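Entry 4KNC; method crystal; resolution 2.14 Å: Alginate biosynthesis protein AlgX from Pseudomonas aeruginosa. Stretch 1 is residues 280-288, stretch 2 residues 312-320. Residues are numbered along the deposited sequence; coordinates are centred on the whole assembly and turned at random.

Stretch 1 (280-288) YMTSEEFHK
Stretch 2 (312-320) QAMPLVDNG

In AlgX, residues 280-288 and 312-320 of one chain pack together and bury 396 Å² between them, counting both sides. The first stretch enters in a helix that begins earlier in the chain, passes through Ser283 in an extended conformation (phi/psi -71/147°) and continues as a helix over 284-288. The second enters as a helix, kinked at Pro315, whose ring leaves its nitrogen without a hydrogen to give to the preceding turn; a type I turn from Leu316 to Asn319 follows. Two CA pairs set the register: Met281 CA lies 5.8 Å from Leu316 CA, and His287 CA lies 6.6 Å from Asn319 CA.

The polar link is made by an imidazole and the carbonyl of Leu316. His287, with chi1 -65° (m) and chi2 97°, points its CA-to-CB bond toward the second stretch, and its NE2 donates to Leu316 O at 2.6 Å with an N-H...O angle of 131°. Leu316 O also receives Asn319 N at 3.1 Å, closing the turn. Val317 O approaches His287 NE2 to 2.9 Å and, like Leu316 O, lies at the edge of the ring. The other ring nitrogen, His287 ND1, gives a weak bond to Ser283 O at 3.4 Å, so histidine suits a place where its ring reaches across the contact and back to its own helix start.

One face of the same ring carries Asn319. Its CB stands 3.5 Å from the centroid of the His287 ring and 3° off the normal, a CH-pi contact, while Asn319 CG comes within 3.4 Å of His287 ND1. Asn319 adopts the left-handed conformation (58/33°), which asparagine tolerates well, with chi1 at -147°, between wells; its OD1 is hydrogen-bonded elsewhere in the structure. Gly320 follows at 54/-113°, where positive phi favours glycine, and its N bonds Pro315 O at 3.2 Å.

Apolar packing centres on buried Met281, whose m, t, m rotamer (-56°, -154°, -62°) carries its methyl end to Ala313. Met281 CE lies 3.8 Å from Ala313 CB and 3.3 Å from Ala313 O, Met281 SD is 4.1 Å from Val317 CG2, and Met281 CB is 4.1 Å from Leu316 CB. The short alanine side chain is in contact with the methionine tip. Leu316 (chi1 -84°, m; chi2 176°, t) points toward the first stretch, and its CD2 packs 3.6 Å from Thr282 OG1. Buried Phe286 (chi1 172°, t; chi2 73°) also points across, bringing CE2 to 4.0 Å from Val317 O.

The break between the helices is held locally. Ser283, at chi1 79° (p), donates OG to Tyr280 O at 2.7 Å and caps the second helix by accepting a weak bond from Phe286 N at 3.3 Å. Serine suits this N-cap because its short hydroxyl can serve both partners. Lys288 N then bonds Glu284 O at 2.9 Å, continuing the helix that carries His287.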

ATOM      1  N   TYR A 280      -4.401   2.330   8.541  1.00 37.98           N
ATOM      2  CA  TYR A 280      -4.085   1.456   9.679  1.00 36.66           C
ATOM      3  C   TYR A 280      -3.291   2.171  10.781  1.00 39.25           C
ATOM      4  O   TYR A 280      -3.646   2.105  11.962  1.00 37.17           O
ATOM      5  CB  TYR A 280      -3.331   0.194   9.223  1.00 31.77           C
ATOM      6  CG  TYR A 280      -3.037  -0.766  10.351  1.00 37.16           C
ATOM      7  CD1 TYR A 280      -4.034  -1.157  11.236  1.00 40.27           C
ATOM      8  CD2 TYR A 280      -1.766  -1.293  10.528  1.00 42.98           C
ATOM      9  CE1 TYR A 280      -3.767  -2.037  12.281  1.00 35.60           C
ATOM     10  CE2 TYR A 280      -1.494  -2.172  11.558  1.00 41.44           C
ATOM     11  CZ  TYR A 280      -2.494  -2.538  12.431  1.00 39.56           C
ATOM     12  OH  TYR A 280      -2.212  -3.416  13.460  1.00 41.38           O
ATOM     13  N   MET A 281      -2.226   2.868  10.403  1.00 44.15           N
ATOM     14  CA  MET A 281      -1.432   3.579  11.403  1.00 47.70           C
ATOM     15  C   MET A 281      -2.104   4.861  11.916  1.00 48.56           C
ATOM     16  O   MET A 281      -1.599   5.494  12.840  1.00 44.91           O
ATOM     17  CB  MET A 281      -0.030   3.891  10.884  1.00 46.29           C
ATOM     18  CG  MET A 281       0.747   2.685  10.412  1.00 46.71           C
ATOM     19  SD  MET A 281       2.522   2.949  10.529  1.00 46.06           S
ATOM     20  CE  MET A 281       2.787   4.327   9.423  1.00 38.42           C
ATOM     21  N   THR A 282      -3.225   5.258  11.318  1.00 47.58           N
ATOM     22  CA  THR A 282      -4.013   6.346  11.907  1.00 49.91           C
ATOM     23  C   THR A 282      -4.992   5.788  12.946  1.00 55.20           C
ATOM     24  O   THR A 282      -5.505   6.520  13.791  1.00 53.19           O
ATOM     25  CB  THR A 282      -4.788   7.168  10.841  1.00 48.56           C
ATOM     26  OG1 THR A 282      -3.879   7.624   9.833  1.00 47.99           O
ATOM     27  CG2 THR A 282      -5.453   8.385  11.471  1.00 55.23           C
ATOM     28  N   SER A 283      -5.241   4.483  12.892  1.00 50.94           N
ATOM     29  CA  SER A 283      -6.228   3.879  13.779  1.00 46.16           C
ATOM     30  C   SER A 283      -5.758   3.835  15.232  1.00 50.58           C
ATOM     31  O   SER A 283      -4.565   3.690  15.517  1.00 45.74           O
ATOM     32  CB  SER A 283      -6.612   2.470  13.292  1.00 50.79           C
ATOM     33  OG  SER A 283      -5.634   1.501  13.653  1.00 44.33           O
ATOM     34  N   GLU A 284      -6.715   3.960  16.149  1.00 58.97           N
ATOM     35  CA  GLU A 284      -6.445   3.873  17.581  1.00 66.35           C
ATOM     36  C   GLU A 284      -5.926   2.504  17.997  1.00 62.85           C
ATOM     37  O   GLU A 284      -4.965   2.423  18.755  1.00 56.11           O
ATOM     38  CB  GLU A 284      -7.701   4.211  18.396  1.00 79.20           C
ATOM     39  N   GLU A 285      -6.562   1.438  17.511  1.00 59.97           N
ATOM     40  CA  GLU A 285      -6.160   0.082  17.884  1.00 59.37           C
ATOM     41  C   GLU A 285      -4.687  -0.161  17.565  1.00 58.08           C
ATOM     42  O   GLU A 285      -3.991  -0.851  18.321  1.00 60.38           O
ATOM     43  CB  GLU A 285      -7.045  -0.975  17.210  1.00 65.28           C
ATOM     44  CG  GLU A 285      -6.669  -2.433  17.532  1.00 67.98           C
ATOM     45  CD  GLU A 285      -6.876  -2.822  19.000  1.00 78.66           C
ATOM     46  OE1 GLU A 285      -7.716  -2.206  19.693  1.00 83.51           O
ATOM     47  OE2 GLU A 285      -6.187  -3.755  19.465  1.00 82.60           O
ATOM     48  N   PHE A 286      -4.207   0.434  16.470  1.00 50.62           N
ATOM     49  CA  PHE A 286      -2.797   0.298  16.106  1.00 41.23           C
ATOM     50  C   PHE A 286      -1.907   0.791  17.229  1.00 42.62           C
ATOM     51  O   PHE A 286      -0.967   0.102  17.618  1.00 43.33           O
ATOM     52  CB  PHE A 286      -2.468   1.031  14.811  1.00 42.14           C
ATOM     53  CG  PHE A 286      -0.996   1.069  14.493  1.00 44.29           C
ATOM     54  CD1 PHE A 286      -0.337  -0.066  14.049  1.00 43.46           C
ATOM     55  CD2 PHE A 286      -0.271   2.250  14.621  1.00 47.60           C
ATOM     56  CE1 PHE A 286       1.026  -0.029  13.751  1.00 47.93           C
ATOM     57  CE2 PHE A 286       1.090   2.293  14.323  1.00 41.28           C
ATOM     58  CZ  PHE A 286       1.736   1.149  13.888  1.00 39.98           C
ATOM     59  N   HIS A 287      -2.221   1.962  17.778  1.00 39.66           N
ATOM     60  CA  HIS A 287      -1.397   2.506  18.859  1.00 46.62           C
ATOM     61  C   HIS A 287      -1.680   1.903  20.230  1.00 53.34           C
ATOM     62  O   HIS A 287      -0.792   1.876  21.089  1.00 57.74           O
ATOM     63  CB  HIS A 287      -1.448   4.034  18.877  1.00 47.34           C
ATOM     64  CG  HIS A 287      -0.848   4.642  17.654  1.00 55.45           C
ATOM     65  ND1 HIS A 287      -1.609   5.054  16.579  1.00 52.74           N
ATOM     66  CD2 HIS A 287       0.444   4.838  17.299  1.00 55.72           C
ATOM     67  CE1 HIS A 287      -0.812   5.511  15.631  1.00 48.71           C
ATOM     68  NE2 HIS A 287       0.438   5.386  16.039  1.00 56.60           N
ATOM     69  N   LYS A 288      -2.895   1.403  20.440  1.00 57.50           N
ATOM     70  CA  LYS A 288      -3.176   0.705  21.688  1.00 71.19           C
ATOM     71  C   LYS A 288      -2.439  -0.634  21.720  1.00 75.23           C
ATOM     72  O   LYS A 288      -1.650  -0.893  22.629  1.00 71.76           O
ATOM     73  CB  LYS A 288      -4.673   0.493  21.921  1.00 71.07           C
ATOM     74  CG  LYS A 288      -4.928  -0.354  23.166  1.00 79.24           C
ATOM     75  N   GLN A 312       3.643  11.590   6.195  1.00 43.36           N
ATOM     76  CA  GLN A 312       2.534  11.091   6.995  1.00 41.69           C
ATOM     77  C   GLN A 312       2.951   9.850   7.804  1.00 44.24           C
ATOM     78  O   GLN A 312       2.745   9.784   9.020  1.00 40.21           O
ATOM     79  CB  GLN A 312       1.346  10.760   6.092  1.00 42.30           C
ATOM     80  CG  GLN A 312       0.757  11.959   5.381  1.00 35.11           C
ATOM     81  CD  GLN A 312      -0.251  11.563   4.338  1.00 40.37           C
ATOM     82  OE1 GLN A 312      -1.407  11.249   4.652  1.00 39.92           O
ATOM     83  NE2 GLN A 312       0.182  11.554   3.077  1.00 38.68           N
ATOM     84  N   ALA A 313       3.548   8.870   7.132  1.00 43.37           N
ATOM     85  CA  ALA A 313       3.839   7.594   7.784  1.00 42.73           C
ATOM     86  C   ALA A 313       4.745   7.730   9.003  1.00 48.92           C
ATOM     87  O   ALA A 313       4.459   7.137  10.042  1.00 41.35           O
ATOM     88  CB  ALA A 313       4.403   6.586   6.792  1.00 46.65           C
ATOM     89  N   MET A 314       5.809   8.526   8.885  1.00 46.95           N
ATOM     90  CA  MET A 314       6.756   8.693   9.990  1.00 45.30           C
ATOM     91  C   MET A 314       6.099   9.150  11.306  1.00 48.22           C
ATOM     92  O   MET A 314       6.182   8.440  12.303  1.00 58.00           O
ATOM     93  CB  MET A 314       7.951   9.586   9.598  1.00 41.60           C
ATOM     94  CG  MET A 314       8.873   8.958   8.572  1.00 35.67           C
ATOM     95  SD  MET A 314       9.732   7.512   9.231  1.00 45.12           S
ATOM     96  CE  MET A 314      11.081   8.331  10.092  1.00 40.51           C
ATOM     97  N   PRO A 315       5.429  10.318  11.314  1.00 48.43           N
ATOM     98  CA  PRO A 315       4.802  10.724  12.579  1.00 45.54           C
ATOM     99  C   PRO A 315       3.599   9.871  12.966  1.00 45.08           C
ATOM    100  O   PRO A 315       3.198   9.891  14.127  1.00 50.88           O
ATOM    101  CB  PRO A 315       4.337  12.153  12.290  1.00 41.89           C
ATOM    102  CG  PRO A 315       4.113  12.159  10.798  1.00 41.11           C
ATOM    103  CD  PRO A 315       5.231  11.334  10.263  1.00 44.95           C
ATOM    104  N   LEU A 316       3.018   9.153  12.014  1.00 43.98           N
ATOM    105  CA  LEU A 316       1.886   8.286  12.327  1.00 47.74           C
ATOM    106  C   LEU A 316       2.276   7.110  13.235  1.00 50.39           C
ATOM    107  O   LEU A 316       1.436   6.582  13.974  1.00 47.93           O
ATOM    108  CB  LEU A 316       1.213   7.779  11.049  1.00 40.40           C
ATOM    109  CG  LEU A 316       0.196   8.755  10.463  1.00 41.67           C
ATOM    110  CD1 LEU A 316      -0.338   8.215   9.145  1.00 34.31           C
ATOM    111  CD2 LEU A 316      -0.923   8.968  11.461  1.00 45.70           C
ATOM    112  N   VAL A 317       3.539   6.700  13.178  1.00 43.42           N
ATOM    113  CA  VAL A 317       4.003   5.608  14.037  1.00 50.74           C
ATOM    114  C   VAL A 317       3.714   5.899  15.518  1.00 61.22           C
ATOM    115  O   VAL A 317       3.342   4.991  16.265  1.00 59.92           O
ATOM    116  CB  VAL A 317       5.498   5.296  13.809  1.00 52.51           C
ATOM    117  CG1 VAL A 317       5.989   4.246  14.789  1.00 54.68           C
ATOM    118  CG2 VAL A 317       5.709   4.819  12.399  1.00 46.83           C
ATOM    119  N   ASP A 318       3.842   7.167  15.925  1.00 58.65           N
ATOM    120  CA  ASP A 318       3.546   7.578  17.306  1.00 50.11           C
ATOM    121  C   ASP A 318       2.277   8.409  17.462  1.00 51.78           C
ATOM    122  O   ASP A 318       2.225   9.317  18.286  1.00 65.79           O
ATOM    123  CB  ASP A 318       4.719   8.341  17.924  1.00 47.41           C
ATOM    124  CG  ASP A 318       5.893   7.449  18.214  1.00 69.27           C
ATOM    125  OD1 ASP A 318       6.531   7.001  17.238  1.00 81.00           O
ATOM    126  OD2 ASP A 318       6.172   7.192  19.409  1.00 69.78           O
ATOM    127  N   ASN A 319       1.259   8.092  16.675  1.00 56.08           N
ATOM    128  CA  ASN A 319      -0.068   8.677  16.843  1.00 60.46           C
ATOM    129  C   ASN A 319      -0.138  10.210  16.747  1.00 67.53           C
ATOM    130  O   ASN A 319      -0.964  10.839  17.409  1.00 69.48           O
ATOM    131  CB  ASN A 319      -0.702   8.197  18.157  1.00 53.88           C
ATOM    132  CG  ASN A 319      -2.212   8.056  18.051  1.00 62.57           C
ATOM    133  OD1 ASN A 319      -2.814   8.433  17.033  1.00 55.68           O
ATOM    134  ND2 ASN A 319      -2.835   7.523  19.097  1.00 62.31           N
ATOM    135  N   GLY A 320       0.720  10.800  15.920  1.00 63.93           N
ATOM    136  CA  GLY A 320       0.724  12.240  15.714  1.00 66.14           C
ATOM    137  C   GLY A 320       0.831  13.059  16.988  1.00 68.00           C
ATOM    138  O   GLY A 320       1.855  13.033  17.683  1.00 62.16           O
TER